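Local coordinates for SusD-like carbohydrate binding protein (Bacteroides vulgatus, PDB 3LEW) that probably binds carbohydrate at the outer membrane as a SusD-family protein involved in nutrient capture, at residues 234-239 / 370-375. Residues are numbered along the deposited sequence; the frame is centred on the assembly and turned at random.
Sequences NYLMTE and NDLKTA
Leu236 reaches from its loop to one side of helix 365-376 and makes all the direct contacts between the two segments. Its CD1 methyl does most of the touching. CD1 lies 3.7 Å from CB of Ala375 and 4.0 Å from CA of Leu372, with Asp371 O also close, so it sits against one turn of the helix. The other branch makes a looser apolar contact: CD2 of Leu236 is 4.2 Å from CD1 of Leu372. CG of Leu236 is anti to the carbonyl carbon (chi1 -72°), and CD1 continues the chain anti to CA (chi2 175°), which makes CD1 the branch that reaches furthest toward the helix. One water lies 2.8 Å from Met237 O and 2.7 Å from Ala375 O and bridges the two carbonyls. The contact joins the connection between helices 219-232 and 239-242 to a helix of the SusD-family fold, which is related to the TPR proteins. Helix 346-359 borders the same apolar patch: Ala347 and Tyr350 touch Leu236, Leu351 touches Leu372, and the Tyr350 hydroxyl hydrogen-bonds to Asn234 O. Thr238 is the N-cap of helix 239-242. Its side chain caps a backbone N in the first turn while its own N bonds to the Glu241 carboxylate, a pairing consistent with a capping box.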
# COMPACT_ATOMS: atom_id res chain seq x y z
N ASN A 234 -12.36 -14.07 9.64
CA ASN A 234 -13.26 -13.35 8.72
C ASN A 234 -13.84 -12.09 9.35
O ASN A 234 -14.82 -11.51 8.87
CB ASN A 234 -14.33 -14.32 8.18
CG ASN A 234 -15.41 -14.66 9.18
OD1 ASN A 234 -16.48 -15.16 8.80
ND2 ASN A 234 -15.17 -14.41 10.45
N TYR A 235 -13.16 -11.61 10.39
CA TYR A 235 -13.61 -10.46 11.17
C TYR A 235 -13.62 -9.18 10.33
O TYR A 235 -12.68 -8.88 9.60
CB TYR A 235 -12.70 -10.21 12.35
CG TYR A 235 -13.16 -9.09 13.24
CD1 TYR A 235 -14.16 -9.31 14.16
CD2 TYR A 235 -12.61 -7.81 13.16
CE1 TYR A 235 -14.61 -8.29 15.00
CE2 TYR A 235 -13.07 -6.76 14.02
CZ TYR A 235 -14.05 -7.02 14.94
OH TYR A 235 -14.56 -6.06 15.81
N LEU A 236 -14.73 -8.45 10.42
CA LEU A 236 -14.80 -7.12 9.86
C LEU A 236 -15.16 -6.16 10.99
O LEU A 236 -16.08 -6.44 11.78
CB LEU A 236 -15.85 -7.04 8.74
CG LEU A 236 -15.49 -7.73 7.40
CD1 LEU A 236 -16.64 -7.71 6.39
CD2 LEU A 236 -14.21 -7.10 6.76
N MSE A 237 -14.44 -5.04 11.07
CA MSE A 237 -14.55 -4.15 12.23
C MSE A 237 -15.89 -3.43 12.26
O MSE A 237 -16.60 -3.32 11.25
CB MSE A 237 -13.37 -3.16 12.27
CG MSE A 237 -13.38 -2.08 11.19
SE MSE A 237 -11.95 -0.82 11.41
CE MSE A 237 -10.76 -1.76 10.25
N THR A 238 -16.25 -2.99 13.46
CA THR A 238 -17.49 -2.26 13.66
C THR A 238 -17.36 -0.80 13.20
O THR A 238 -16.24 -0.27 12.94
CB THR A 238 -17.87 -2.22 15.16
OG1 THR A 238 -16.88 -1.47 15.87
CG2 THR A 238 -17.99 -3.63 15.73
N GLU A 239 -18.50 -0.13 13.15
CA GLU A 239 -18.51 1.29 12.83
C GLU A 239 -17.64 2.10 13.79
O GLU A 239 -16.88 2.96 13.37
CB GLU A 239 -19.95 1.81 12.79
CG GLU A 239 -20.10 3.33 12.54
CD GLU A 239 -21.55 3.79 12.36
OE1 GLU A 239 -22.49 2.96 12.35
OE2 GLU A 239 -21.73 5.02 12.20
N ASN A 370 -20.59 -8.53 -1.17
CA ASN A 370 -21.75 -8.12 -0.41
C ASN A 370 -21.54 -8.21 1.10
O ASN A 370 -22.16 -7.45 1.83
CB ASN A 370 -22.99 -8.91 -0.84
CG ASN A 370 -23.65 -8.33 -2.09
OD1 ASN A 370 -23.38 -7.18 -2.47
ND2 ASN A 370 -24.49 -9.12 -2.75
N ASP A 371 -20.73 -9.15 1.57
CA ASP A 371 -20.40 -9.24 3.02
C ASP A 371 -19.72 -7.91 3.46
O ASP A 371 -20.06 -7.36 4.52
CB ASP A 371 -19.40 -10.38 3.34
CG ASP A 371 -20.00 -11.76 3.24
OD1 ASP A 371 -21.25 -11.92 3.44
OD2 ASP A 371 -19.19 -12.71 2.98
N LEU A 372 -18.75 -7.44 2.67
CA LEU A 372 -18.05 -6.20 3.00
C LEU A 372 -19.02 -5.04 2.91
O LEU A 372 -19.10 -4.20 3.80
CB LEU A 372 -16.87 -5.97 2.07
CG LEU A 372 -16.08 -4.68 2.26
CD1 LEU A 372 -15.59 -4.48 3.72
CD2 LEU A 372 -14.89 -4.69 1.26
N LYS A 373 -19.79 -4.99 1.82
CA LYS A 373 -20.75 -3.90 1.66
C LYS A 373 -21.74 -3.82 2.85
O LYS A 373 -21.97 -2.73 3.42
CB LYS A 373 -21.46 -4.00 0.31
CG LYS A 373 -20.63 -3.63 -0.90
CD LYS A 373 -21.43 -3.87 -2.21
CE LYS A 373 -20.70 -3.44 -3.50
NZ LYS A 373 -20.30 -1.99 -3.47
N THR A 374 -22.35 -4.95 3.20
CA THR A 374 -23.22 -5.05 4.34
C THR A 374 -22.57 -4.52 5.63
O THR A 374 -23.20 -3.76 6.42
CB THR A 374 -23.71 -6.50 4.56
OG1 THR A 374 -24.49 -6.88 3.41
CG2 THR A 374 -24.61 -6.59 5.84
N ALA A 375 -21.33 -4.92 5.87
CA ALA A 375 -20.62 -4.54 7.08
C ALA A 375 -20.50 -3.01 7.17
O ALA A 375 -20.57 -2.42 8.28
CB ALA A 375 -19.25 -5.22 7.18
O HOH W 1 -19.24 -2.47 10.63